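Local coordinates for protein putative sporulation-specific glycosylase YdhD (Bacillus subtilis subsp. subtilis str. 168, PDB 3CZ8) that probably hydrolyses glycosidic bonds of chitin-like polysaccharides during sporulation, this piece being the family 18 glycosyl hydrolase barrel of a longer protein that also carries LysM domains, at residues S34-F39 and E60-R65; N75-S78 and E84-H87; G113-D118 and R135-R140; Y183-A188 and T199-T204; F207-V212 and R296-Q301. The protein carries 1 engineered substitution. All coordinates share one frame; numbering follows the deposited sequence. Where two conformers were deposited one is given.

Interaction 1: residues S34-F39 and E60-R65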
# COMPACT_ATOMS: atom_id res chain seq x y z
N SER A 34 10.67 8.96 16.70
CA SER A 34 10.29 8.19 15.52
C SER A 34 10.98 8.70 14.27
O SER A 34 11.59 9.77 14.28
CB SER A 34 8.77 8.22 15.34
OG SER A 34 8.36 7.30 14.34
N SER A 35 10.90 7.92 13.20
CA SER A 35 11.47 8.32 11.92
C SER A 35 10.66 7.77 10.76
O SER A 35 9.87 6.85 10.93
CB SER A 35 12.94 7.91 11.81
OG SER A 35 13.12 6.52 12.02
N ILE A 36 10.84 8.38 9.59
CA ILE A 36 10.26 7.91 8.35
C ILE A 36 11.41 7.85 7.35
O ILE A 36 12.07 8.86 7.12
CB ILE A 36 9.12 8.84 7.85
CG1 ILE A 36 7.83 8.58 8.63
CG2 ILE A 36 8.86 8.68 6.36
CD1 ILE A 36 6.79 9.67 8.49
N SER A 37 11.65 6.66 6.79
CA SER A 37 12.66 6.52 5.75
C SER A 37 11.98 6.50 4.39
O SER A 37 11.32 5.52 4.03
CB SER A 37 13.51 5.26 5.98
OG SER A 37 13.87 5.13 7.34
N ILE A 38 12.17 7.55 3.63
CA ILE A 38 11.56 7.70 2.35
C ILE A 38 12.29 6.98 1.24
O ILE A 38 13.43 7.21 1.03
CB ILE A 38 11.40 9.17 1.98
CG1 ILE A 38 10.56 9.88 3.01
CG2 ILE A 38 10.76 9.32 0.67
CD1 ILE A 38 10.75 11.27 3.03
N PHE A 39 11.60 6.13 0.51
CA PHE A 39 12.19 5.35 -0.56
C PHE A 39 12.22 6.13 -1.85
O PHE A 39 11.41 6.95 -2.04
CB PHE A 39 11.49 4.01 -0.72
CG PHE A 39 11.98 2.97 0.22
CD1 PHE A 39 12.78 1.96 -0.21
CD2 PHE A 39 11.67 3.02 1.55
CE1 PHE A 39 13.25 1.05 0.66
CE2 PHE A 39 12.15 2.10 2.39
CZ PHE A 39 12.93 1.12 1.94
N GLU A 60 9.28 18.37 4.64
CA GLU A 60 8.70 19.48 5.41
C GLU A 60 7.55 19.02 6.32
O GLU A 60 7.45 19.45 7.47
CB GLU A 60 8.22 20.58 4.46
CG GLU A 60 7.87 21.91 5.14
CD GLU A 60 7.12 22.88 4.23
OE1 GLU A 60 7.53 23.07 3.06
OE2 GLU A 60 6.11 23.47 4.69
N THR A 61 6.71 18.14 5.78
CA THR A 61 5.56 17.59 6.51
C THR A 61 6.01 16.71 7.68
O THR A 61 5.45 16.79 8.78
CB THR A 61 4.63 16.78 5.57
OG1 THR A 61 4.34 17.56 4.40
CG2 THR A 61 3.31 16.41 6.25
N THR A 62 7.04 15.88 7.45
CA THR A 62 7.58 14.98 8.47
C THR A 62 8.17 15.76 9.65
O THR A 62 7.86 15.46 10.81
CB THR A 62 8.64 14.00 7.89
OG1 THR A 62 8.14 13.40 6.69
CG2 THR A 62 8.97 12.90 8.88
N TRP A 63 8.99 16.77 9.35
CA TRP A 63 9.57 17.65 10.38
C TRP A 63 8.52 18.30 11.26
O TRP A 63 8.65 18.29 12.49
CB TRP A 63 10.43 18.74 9.74
CG TRP A 63 11.82 18.34 9.33
CD1 TRP A 63 12.38 18.48 8.09
CD2 TRP A 63 12.85 17.77 10.16
NE1 TRP A 63 13.68 18.03 8.09
CE2 TRP A 63 14.00 17.60 9.35
CE3 TRP A 63 12.91 17.40 11.51
CZ2 TRP A 63 15.18 17.05 9.84
CZ3 TRP A 63 14.10 16.86 12.00
CH2 TRP A 63 15.22 16.69 11.16
N GLN A 64 7.48 18.85 10.63
CA GLN A 64 6.36 19.51 11.32
C GLN A 64 5.58 18.58 12.25
O GLN A 64 4.94 19.04 13.20
CB GLN A 64 5.42 20.16 10.31
CG GLN A 64 5.95 21.47 9.73
CD GLN A 64 5.33 21.82 8.38
OE1 GLN A 64 4.43 21.13 7.89
NE2 GLN A 64 5.80 22.91 7.78
N ARG A 65 5.64 17.28 11.98
CA ARG A 65 4.97 16.26 12.79
C ARG A 65 5.83 15.75 13.95
O ARG A 65 5.41 14.87 14.71
CB ARG A 65 4.49 15.11 11.90
CG ARG A 65 3.25 15.45 11.06
CD ARG A 65 3.09 14.55 9.84
NE ARG A 65 2.91 13.14 10.18
CZ ARG A 65 3.80 12.18 9.92
NH1 ARG A 65 4.94 12.47 9.30
NH2 ARG A 65 3.55 10.93 10.27
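I36 sends its side chain from the strand toward T62 near the end of helix 56-64 and R65 just beyond it, and its terminal methyl does nearly all the touching. CG1 stands anti to the carbonyl carbon (chi1 -79°), and the extended second torsion carries CD1 outward, where it lies 3.9 Å from T62 CG2. The threonine is turned so that this methyl faces the strand, while its hydroxyl OG1 bonds back to the carbonyl of A58 in its own helix; a beta-branched residue with one polar and one apolar arm suits such a place. R65 meets the isoleucine at about a right angle. Its chain bends at chi3 (62°) and brings the guanidinium round edge-on, NH1 coming within 3.5 Å of I36 CD1 near the plane of the group. Because R65 is exposed and poorly ordered, this edge contact is best taken as loose. The contact belongs to the beta-alpha-beta unit of strand 35-42, helix 56-64 and strand 68-77. Within the sheet, strand 35-42 runs parallel to strand 68-77 and antiparallel to strand 9-17, whose S12 and Y14 also pack on I36.

Interaction 2: residues N75-S78 and E84-H87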
# COMPACT_ATOMS: atom_id res chain seq x y z
N ASN A 75 20.86 0.35 -3.72
CA ASN A 75 21.51 -0.08 -4.96
C ASN A 75 20.51 -0.68 -5.96
O ASN A 75 20.76 -1.71 -6.60
CB ASN A 75 22.66 -1.06 -4.67
CG ASN A 75 22.23 -2.26 -3.84
OD1 ASN A 75 21.39 -2.16 -2.94
ND2 ASN A 75 22.82 -3.42 -4.12
N LEU A 76 19.38 -0.00 -6.12
CA LEU A 76 18.33 -0.47 -7.01
C LEU A 76 18.61 -0.10 -8.46
O LEU A 76 19.14 0.97 -8.75
CB LEU A 76 16.96 0.06 -6.57
CG LEU A 76 16.26 -0.74 -5.47
CD1 LEU A 76 15.11 0.04 -4.92
CD2 LEU A 76 15.77 -2.07 -5.96
N THR A 77 18.25 -1.02 -9.36
CA THR A 77 18.21 -0.78 -10.80
C THR A 77 16.81 -1.11 -11.31
O THR A 77 15.90 -1.31 -10.50
CB THR A 77 19.25 -1.63 -11.57
OG1 THR A 77 19.14 -3.01 -11.18
CG2 THR A 77 20.65 -1.14 -11.29
N SER A 78 16.64 -1.17 -12.63
CA SER A 78 15.35 -1.50 -13.24
C SER A 78 14.91 -2.94 -12.95
O SER A 78 13.72 -3.19 -12.75
CB SER A 78 15.39 -1.25 -14.75
OG SER A 78 15.35 0.15 -15.03
N GLU A 84 26.26 -5.97 -8.41
CA GLU A 84 27.47 -5.46 -9.06
C GLU A 84 27.73 -3.97 -8.84
O GLU A 84 28.88 -3.58 -8.63
CB GLU A 84 27.45 -5.77 -10.56
CG GLU A 84 27.74 -7.24 -10.91
CD GLU A 84 26.50 -8.14 -10.87
OE1 GLU A 84 26.67 -9.37 -10.96
OE2 GLU A 84 25.36 -7.62 -10.76
N ILE A 85 26.68 -3.14 -8.90
CA ILE A 85 26.81 -1.69 -8.72
C ILE A 85 27.40 -1.32 -7.35
O ILE A 85 28.31 -0.49 -7.26
CB ILE A 85 25.48 -0.94 -9.00
CG1 ILE A 85 25.22 -0.87 -10.51
CG2 ILE A 85 25.48 0.47 -8.40
CD1 ILE A 85 24.11 0.08 -10.93
N VAL A 86 26.89 -1.96 -6.30
CA VAL A 86 27.41 -1.77 -4.94
C VAL A 86 28.85 -2.30 -4.79
O VAL A 86 29.65 -1.70 -4.08
CB VAL A 86 26.42 -2.32 -3.84
CG1 VAL A 86 26.30 -3.84 -3.89
CG2 VAL A 86 26.82 -1.85 -2.44
N HIS A 87 29.17 -3.39 -5.50
CA HIS A 87 30.52 -3.97 -5.52
C HIS A 87 31.55 -3.01 -6.12
O HIS A 87 32.66 -2.88 -5.61
CB HIS A 87 30.52 -5.30 -6.27
CG HIS A 87 31.85 -6.00 -6.28
ND1 HIS A 87 32.21 -6.92 -5.31
CD2 HIS A 87 32.89 -5.93 -7.14
CE1 HIS A 87 33.42 -7.37 -5.58
NE2 HIS A 87 33.86 -6.79 -6.68
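T77 with I85 and N75 with V86 are the two side-chain pairs that join the end of strand 68-77 to helix 83-90, and both are van der Waals contacts. In the first, T77 meets I85 methyl to methyl, T77 CG2 lying 3.7 Å from I85 CD1. The isoleucine reaches the strand because its CG1 branch is extended (chi2 -167°), while T77 holds CG2 anti to its own carbonyl carbon and leaves OG1 to bond the carbonyl of G80. Threonine thus serves two neighbours, with an apolar arm for the helix and a polar one for the turn.

The second pair sets an amide against a branched aliphatic group. V86 CG1 comes to 3.5 Å from N75 ND2, and V86 CB lies 3.8 Å from the same nitrogen, the valine crossing the amide at a slant. CG of N75 sits between its backbone N and carbonyl carbon (chi1 55°), which swings the amide toward the helix.

Polar bonding of that amide is directed elsewhere: ND2 donates to the carbonyls of S82 and E120, the latter residue being the predicted proton donor. The N75 side chain is about 5 Å from that of E120.

The chemistry therefore divides the labour. Two carbonyls fix how the buried N75 amide is turned, and V86 packs against it without competing for its protons; the bond to E120 O may help place the backbone at the predicted proton donor.

Interaction 3: residues G113-D118 and R135-R140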
# COMPACT_ATOMS: atom_id res chain seq x y z
N GLY A 113 16.98 14.54 8.16
CA GLY A 113 17.61 14.39 9.47
C GLY A 113 18.61 13.25 9.56
O GLY A 113 19.18 12.99 10.62
N GLY A 114 18.84 12.57 8.44
CA GLY A 114 19.73 11.41 8.40
C GLY A 114 19.45 10.50 7.23
O GLY A 114 18.75 10.89 6.29
N VAL A 115 20.02 9.29 7.26
CA VAL A 115 19.78 8.32 6.20
C VAL A 115 19.41 6.93 6.69
O VAL A 115 19.54 6.59 7.87
CB VAL A 115 20.99 8.15 5.23
CG1 VAL A 115 21.21 9.40 4.41
CG2 VAL A 115 22.25 7.75 5.97
N THR A 116 18.93 6.14 5.73
CA THR A 116 18.76 4.70 5.89
C THR A 116 19.47 4.06 4.72
O THR A 116 19.08 4.25 3.57
CB THR A 116 17.28 4.29 5.94
OG1 THR A 116 16.65 4.94 7.04
CG2 THR A 116 17.14 2.78 6.11
N ILE A 117 20.55 3.36 5.00
CA ILE A 117 21.25 2.63 3.96
C ILE A 117 20.47 1.33 3.74
O ILE A 117 20.26 0.55 4.68
CB ILE A 117 22.74 2.35 4.32
CG1 ILE A 117 23.55 3.65 4.36
CG2 ILE A 117 23.35 1.37 3.33
CD1 ILE A 117 23.66 4.40 3.01
N ASP A 118 19.99 1.14 2.52
CA ASP A 118 19.29 -0.08 2.15
C ASP A 118 20.05 -0.69 0.98
O ASP A 118 19.60 -0.67 -0.16
CB ASP A 118 17.82 0.23 1.81
CG ASP A 118 17.01 -1.02 1.45
OD1 ASP A 118 17.39 -2.13 1.87
OD2 ASP A 118 16.00 -0.89 0.73
N ARG A 135 31.52 3.17 8.34
CA ARG A 135 32.35 3.94 9.27
C ARG A 135 32.69 5.31 8.69
O ARG A 135 32.65 6.31 9.39
CB ARG A 135 33.63 3.18 9.65
CG ARG A 135 34.66 4.01 10.44
CD ARG A 135 35.72 3.16 11.12
NE ARG A 135 35.29 2.72 12.45
CZ ARG A 135 35.02 1.46 12.77
NH1 ARG A 135 34.64 1.16 14.01
NH2 ARG A 135 35.13 0.49 11.87
N GLN A 136 33.03 5.34 7.40
CA GLN A 136 33.38 6.59 6.73
C GLN A 136 32.14 7.49 6.64
O GLN A 136 32.24 8.71 6.75
CB GLN A 136 33.96 6.32 5.34
CG GLN A 136 34.94 7.40 4.89
CD GLN A 136 35.17 7.43 3.39
OE1 GLN A 136 35.09 8.50 2.77
NE2 GLN A 136 35.46 6.28 2.79
N LEU A 137 30.98 6.86 6.46
CA LEU A 137 29.71 7.55 6.43
C LEU A 137 29.27 8.04 7.81
O LEU A 137 28.76 9.16 7.91
CB LEU A 137 28.63 6.68 5.78
CG LEU A 137 27.27 7.32 5.50
CD1 LEU A 137 27.39 8.52 4.55
CD2 LEU A 137 26.30 6.29 4.95
N ARG A 138 29.41 7.24 8.84
CA ARG A 138 29.20 7.71 10.17
C ARG A 138 29.98 8.97 10.54
O ARG A 138 29.43 9.89 11.04
CB ARG A 138 29.38 6.61 11.18
CG ARG A 138 29.64 7.06 12.55
CD ARG A 138 28.42 7.55 13.24
NE ARG A 138 27.90 6.51 14.07
CZ ARG A 138 27.49 6.66 15.30
NH1 ARG A 138 27.03 5.63 15.96
NH2 ARG A 138 27.51 7.83 15.85
N ASP A 139 31.27 8.98 10.26
CA ASP A 139 32.12 10.09 10.60
C ASP A 139 31.63 11.36 9.98
O ASP A 139 31.55 12.35 10.65
CB ASP A 139 33.55 9.84 10.14
CG ASP A 139 34.27 8.89 11.00
OD1 ASP A 139 35.35 8.47 10.61
OD2 ASP A 139 33.79 8.53 12.05
N ARG A 140 31.32 11.31 8.70
CA ARG A 140 30.81 12.43 7.97
C ARG A 140 29.47 12.93 8.44
O ARG A 140 29.25 14.09 8.56
CB ARG A 140 30.73 12.10 6.51
CG ARG A 140 30.48 13.26 5.64
CD ARG A 140 31.75 13.78 5.09
NE ARG A 140 31.58 14.74 4.01
CZ ARG A 140 31.21 15.99 4.17
NH1 ARG A 140 31.08 16.76 3.13
NH2 ARG A 140 30.96 16.45 5.37
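L137 is the residue through which helix 127-143 touches strand 114-118, meeting V115 and I117 with a single methyl. Just ahead of it in the helix, the side chain of Q136 makes a weak hydrogen bond to T97. The side chain of L137 points at the strand: CG is anti to the backbone N (chi1 -172°), and CD2 is carried to the strand's side chains. There it approaches I117 tip to tip, 3.8 Å from I117 CD1 and 3.9 Å from I117 CG1, so that it rests against the end of the isoleucine's longer branch. V115 is a more distant and doubtful neighbour, since its side chain was modelled in two conformers. Leucine suits this place because its fork lies far enough from the backbone to meet the strand's side chains across a 10.0 Å separation of the V115 CA and L137 CA atoms. Next comes R138, whose NE bonds the carbonyl of V174. R140 ends the segment with a cation-pi contact to Y104 of helix 93-110.

Helix and strand belong to one beta-alpha-beta unit with strand 147-153, whose L148 also packs on L137. Farther along strand 114-118, D118 makes no contact with this helix segment but lies close to E120, the predicted proton donor, as in the acidic motif of family 18 enzymes. Apolar burial alone makes the direct join between helix and strand, while R138 and R140 spend their charged ends on partners elsewhere.

Interaction 4: residues Y183-A188 and T199-T204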
# COMPACT_ATOMS: atom_id res chain seq x y z
N TYR A 183 11.72 -10.91 8.14
CA TYR A 183 10.64 -11.52 7.37
C TYR A 183 11.20 -12.18 6.13
O TYR A 183 12.41 -12.09 5.88
CB TYR A 183 9.56 -10.48 6.98
CG TYR A 183 10.09 -9.23 6.32
CD1 TYR A 183 10.38 -9.21 4.95
CD2 TYR A 183 10.28 -8.05 7.04
CE1 TYR A 183 10.87 -8.06 4.34
CE2 TYR A 183 10.76 -6.90 6.43
CZ TYR A 183 11.05 -6.92 5.09
OH TYR A 183 11.53 -5.78 4.47
N ASP A 184 10.32 -12.81 5.35
CA ASP A 184 10.68 -13.52 4.11
C ASP A 184 11.52 -14.78 4.33
O ASP A 184 12.32 -15.16 3.47
CB ASP A 184 11.31 -12.60 3.05
CG ASP A 184 10.28 -11.80 2.28
OD1 ASP A 184 9.08 -11.93 2.58
OD2 ASP A 184 10.67 -11.04 1.37
N TRP A 185 11.33 -15.42 5.49
CA TRP A 185 11.84 -16.77 5.72
C TRP A 185 11.17 -17.75 4.76
O TRP A 185 11.78 -18.74 4.34
CB TRP A 185 11.61 -17.20 7.18
CG TRP A 185 12.75 -16.81 8.08
CD1 TRP A 185 13.97 -17.42 8.17
CD2 TRP A 185 12.78 -15.71 8.99
NE1 TRP A 185 14.76 -16.77 9.09
CE2 TRP A 185 14.05 -15.72 9.61
CE3 TRP A 185 11.86 -14.72 9.35
CZ2 TRP A 185 14.43 -14.77 10.58
CZ3 TRP A 185 12.23 -13.78 10.32
CH2 TRP A 185 13.50 -13.81 10.92
N HIS A 186 9.93 -17.45 4.41
CA HIS A 186 9.28 -18.02 3.24
C HIS A 186 8.76 -16.87 2.41
O HIS A 186 8.32 -15.85 2.96
CB HIS A 186 8.15 -18.96 3.65
CG HIS A 186 8.59 -20.08 4.53
ND1 HIS A 186 9.01 -21.30 4.04
CD2 HIS A 186 8.69 -20.17 5.88
CE1 HIS A 186 9.34 -22.09 5.04
NE2 HIS A 186 9.15 -21.43 6.17
N HIS A 187 8.82 -17.03 1.10
CA HIS A 187 8.53 -15.96 0.15
C HIS A 187 8.03 -16.51 -1.18
O HIS A 187 7.73 -17.71 -1.29
CB HIS A 187 9.77 -15.07 -0.05
CG HIS A 187 10.99 -15.83 -0.50
ND1 HIS A 187 11.38 -15.89 -1.82
CD2 HIS A 187 11.90 -16.55 0.19
CE1 HIS A 187 12.47 -16.62 -1.92
NE2 HIS A 187 12.81 -17.04 -0.71
N ALA A 188 7.96 -15.64 -2.19
CA ALA A 188 7.39 -15.97 -3.51
C ALA A 188 8.17 -17.04 -4.28
O ALA A 188 7.60 -17.77 -5.09
CB ALA A 188 7.23 -14.71 -4.36
N THR A 199 9.74 -18.10 16.17
CA THR A 199 10.88 -18.94 16.50
C THR A 199 12.16 -18.41 15.86
O THR A 199 13.21 -18.35 16.50
CB THR A 199 10.63 -20.41 16.07
OG1 THR A 199 10.18 -20.46 14.71
CG2 THR A 199 9.56 -21.05 16.96
N GLU A 200 12.07 -17.99 14.60
CA GLU A 200 13.24 -17.46 13.90
C GLU A 200 13.56 -16.01 14.29
O GLU A 200 14.71 -15.58 14.20
CB GLU A 200 13.08 -17.61 12.38
CG GLU A 200 13.02 -19.05 11.89
CD GLU A 200 14.24 -19.89 12.27
OE1 GLU A 200 15.39 -19.43 12.07
OE2 GLU A 200 14.04 -21.02 12.77
N ILE A 201 12.54 -15.26 14.71
CA ILE A 201 12.70 -13.90 15.22
C ILE A 201 13.47 -13.94 16.54
O ILE A 201 14.38 -13.14 16.76
CB ILE A 201 11.31 -13.19 15.39
CG1 ILE A 201 10.70 -12.89 14.01
CG2 ILE A 201 11.42 -11.89 16.19
CD1 ILE A 201 9.24 -12.55 14.08
N ARG A 202 13.09 -14.89 17.40
CA ARG A 202 13.78 -15.19 18.66
C ARG A 202 15.27 -15.42 18.43
O ARG A 202 16.10 -14.77 19.06
CB ARG A 202 13.16 -16.43 19.31
CG ARG A 202 13.85 -16.94 20.57
CD ARG A 202 13.17 -16.43 21.82
NE ARG A 202 11.76 -16.83 21.87
CZ ARG A 202 10.84 -16.27 22.65
NH1 ARG A 202 11.17 -15.28 23.48
NH2 ARG A 202 9.59 -16.71 22.61
N ARG A 203 15.59 -16.34 17.52
CA ARG A 203 16.96 -16.66 17.14
C ARG A 203 17.72 -15.46 16.57
O ARG A 203 18.90 -15.28 16.88
CB ARG A 203 16.99 -17.81 16.13
CG ARG A 203 16.81 -19.19 16.74
CD ARG A 203 16.54 -20.22 15.65
NE ARG A 203 16.34 -21.56 16.20
CZ ARG A 203 15.18 -22.05 16.63
NH1 ARG A 203 14.07 -21.31 16.58
NH2 ARG A 203 15.12 -23.28 17.11
N THR A 204 17.04 -14.67 15.73
CA THR A 204 17.62 -13.45 15.14
C THR A 204 18.00 -12.45 16.22
O THR A 204 19.12 -11.93 16.22
CB THR A 204 16.64 -12.80 14.12
OG1 THR A 204 16.34 -13.74 13.08
CG2 THR A 204 17.25 -11.54 13.49
O HOH W 1 17.12 -18.17 9.87
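The CH-pi contact comes first: the indole of W185 lies against E200, whose CB sits over one face of the six-membered ring, 3.8 Å from its centroid and 22° off the normal. Offset toward the rim, this methylene is closest to W185 CE2, at 3.5 Å. The glutamate then bends at chi2 (-57°), and its carboxylate plane stands 65° from the ring.

Water continues the same pairing in polar form. W185 NE1 donates to a water in the plane of the indole at 2.9 Å, and that water donates to E200 OE1 at 3.1 Å, so the glutamate serves the tryptophan with both its aliphatic stem and its charged end. Without the indole, as with an alanine here, the E200 methylene would probably lose its aromatic partner and the bridging water its NE1 donor.

In the TIM barrel of this family, the loop after strand 177-181 leads into helix 198-208, and the tryptophan folds that loop back onto the helix it precedes.

At the ring edge, T204 OG1 lies in plane, 3.3 Å from W185 CZ2. Its hydroxyl donates to E200 O at 2.7 Å, and T204 N reaches that carbonyl from the opposite face of its plane.

Apolar packing comes last: I201 CG1 approaches W185 CZ3 at 4.1 Å, the two side chains crossing at about a right angle, while I201 also packs on K291 and I294 of helix 285-297.

Interaction 5: residues F207-V212 and R296-Q301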
# COMPACT_ATOMS: atom_id res chain seq x y z
N PHE A 207 20.99 -13.73 18.42
CA PHE A 207 22.23 -13.53 17.67
C PHE A 207 22.65 -12.05 17.64
O PHE A 207 23.84 -11.75 17.68
CB PHE A 207 22.05 -14.08 16.25
CG PHE A 207 23.22 -13.84 15.33
CD1 PHE A 207 24.36 -14.63 15.41
CD2 PHE A 207 23.16 -12.84 14.35
CE1 PHE A 207 25.43 -14.42 14.55
CE2 PHE A 207 24.23 -12.62 13.49
CZ PHE A 207 25.37 -13.42 13.59
N THR A 208 21.67 -11.15 17.57
CA THR A 208 21.94 -9.71 17.47
C THR A 208 22.32 -9.04 18.81
O THR A 208 23.21 -8.20 18.85
CB THR A 208 20.74 -8.96 16.84
OG1 THR A 208 20.24 -9.71 15.73
CG2 THR A 208 21.18 -7.60 16.34
N ILE A 209 21.64 -9.42 19.89
CA ILE A 209 21.89 -8.82 21.21
C ILE A 209 23.23 -9.25 21.83
O ILE A 209 23.66 -8.71 22.86
CB ILE A 209 20.74 -9.11 22.21
CG1 ILE A 209 20.63 -10.61 22.49
CG2 ILE A 209 19.43 -8.49 21.70
CD1 ILE A 209 19.51 -11.01 23.40
N ALA A 210 23.88 -10.23 21.21
CA ALA A 210 25.23 -10.66 21.58
C ALA A 210 26.27 -9.84 20.83
O ALA A 210 27.47 -10.01 21.06
CB ALA A 210 25.41 -12.14 21.28
N GLN A 211 25.82 -8.96 19.95
CA GLN A 211 26.70 -8.23 19.05
C GLN A 211 26.45 -6.72 18.99
O GLN A 211 27.36 -5.96 18.67
CB GLN A 211 26.63 -8.82 17.64
CG GLN A 211 27.52 -10.03 17.44
CD GLN A 211 27.28 -10.71 16.11
OE1 GLN A 211 26.18 -11.18 15.83
NE2 GLN A 211 28.31 -10.77 15.27
N VAL A 212 25.22 -6.30 19.29
CA VAL A 212 24.81 -4.89 19.15
C VAL A 212 24.07 -4.46 20.44
O VAL A 212 23.32 -5.26 20.99
CB VAL A 212 23.84 -4.70 17.93
CG1 VAL A 212 23.66 -3.23 17.60
CG2 VAL A 212 24.34 -5.43 16.68
N ARG A 296 9.56 -5.99 23.48
CA ARG A 296 9.48 -5.55 24.87
C ARG A 296 10.21 -6.50 25.82
O ARG A 296 10.86 -6.05 26.77
CB ARG A 296 8.02 -5.39 25.30
CG ARG A 296 7.34 -4.17 24.70
CD ARG A 296 5.85 -4.15 25.03
NE ARG A 296 5.59 -3.58 26.35
CZ ARG A 296 4.38 -3.44 26.88
NH1 ARG A 296 3.30 -3.84 26.21
NH2 ARG A 296 4.25 -2.91 28.09
N GLU A 297 10.10 -7.80 25.56
CA GLU A 297 10.80 -8.86 26.30
C GLU A 297 12.32 -8.67 26.30
O GLU A 297 12.98 -8.88 27.32
CB GLU A 297 10.44 -10.24 25.74
CG GLU A 297 11.02 -11.43 26.50
CD GLU A 297 10.92 -12.76 25.75
OE1 GLU A 297 11.74 -13.67 26.03
OE2 GLU A 297 10.03 -12.92 24.88
N TYR A 298 12.88 -8.28 25.16
CA TYR A 298 14.32 -8.14 25.01
C TYR A 298 14.82 -6.71 25.14
O TYR A 298 15.98 -6.43 24.82
CB TYR A 298 14.77 -8.74 23.68
CG TYR A 298 14.85 -10.24 23.68
CD1 TYR A 298 13.78 -11.01 23.24
CD2 TYR A 298 16.00 -10.89 24.10
CE1 TYR A 298 13.86 -12.40 23.23
CE2 TYR A 298 16.09 -12.28 24.09
CZ TYR A 298 15.02 -13.02 23.65
OH TYR A 298 15.12 -14.40 23.65
N ARG A 299 13.93 -5.82 25.62
CA ARG A 299 14.22 -4.39 25.80
C ARG A 299 14.79 -3.72 24.55
O ARG A 299 15.70 -2.88 24.63
CB ARG A 299 15.14 -4.18 27.02
CG ARG A 299 14.42 -4.05 28.35
CD ARG A 299 15.41 -3.82 29.48
NE ARG A 299 15.00 -2.72 30.35
CZ ARG A 299 15.35 -1.45 30.17
NH1 ARG A 299 14.92 -0.51 31.00
NH2 ARG A 299 16.14 -1.11 29.15
N LEU A 300 14.25 -4.09 23.39
CA LEU A 300 14.69 -3.55 22.10
C LEU A 300 14.10 -2.16 21.87
O LEU A 300 13.16 -1.76 22.56
CB LEU A 300 14.30 -4.51 20.98
CG LEU A 300 15.31 -5.56 20.48
CD1 LEU A 300 16.38 -5.98 21.50
CD2 LEU A 300 14.57 -6.76 19.92
N GLN A 301 14.63 -1.43 20.89
CA GLN A 301 14.23 -0.05 20.63
C GLN A 301 12.81 0.12 20.09
O GLN A 301 12.06 0.96 20.59
CB GLN A 301 15.22 0.64 19.67
CG GLN A 301 14.85 2.07 19.24
CD GLN A 301 14.93 3.10 20.38
OE1 GLN A 301 14.18 4.07 20.39
NE2 GLN A 301 15.84 2.90 21.33
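Two helix ends of the barrel's outer layer meet where I209 packs on Y298 and L300, and the second of these ends is closed by a Schellman motif. I209 touches with two branches. CG1 lies between the backbone N and the carbonyl carbon (chi1 64°), and its extended arm sets CD1 3.6 Å from Y298 CD2 and 3.7 Å from Y298 CE2, the chain crossing the tyrosine at about a right angle. The other branch, CG2, goes to L300 CD1 at 4.0 Å.

R299, the C-prime residue, has the positive phi that reverses the chain: L300 N returns to V295 O, and R299 N bonds weakly to R296 O at 3.3 Å. The turn brings L300 CD1 to the same isoleucine, and a leucine suits it there, since the residue is buried and also meets I217 and I219 of strand 217-220.

In the other segment, T208 O accepts from both Q211 N and V212 N, at 2.9 and 2.8 Å, so its carbonyl is gripped by two backbone donors. Tyrosine suits a partly exposed spot: its ring packs on I209, R202 and I205, while its OH makes a weak hydrogen bond to E206.

From the N terminus, interaction 1 closes the first loop, folding helix 56-64 back on strand 35-42. Interaction 2 follows at the far end of strand 68-77 and closes a short turn onto helix 83-90. Interaction 3 then ties strand 114-118 to helix 127-143, and it touches both predecessors: S37 and T116 meet between interactions 1 and 3, and N75 packs near D118. Interaction 4 closes the loop leading into helix 198-208. Interaction 5 spans the longest separation, bringing helix 285-297 to the end of that same helix; farther back along it, R202 makes a salt bridge with E297, linking interactions 4 and 5. All five run in series, none nesting or crossing, round one barrel.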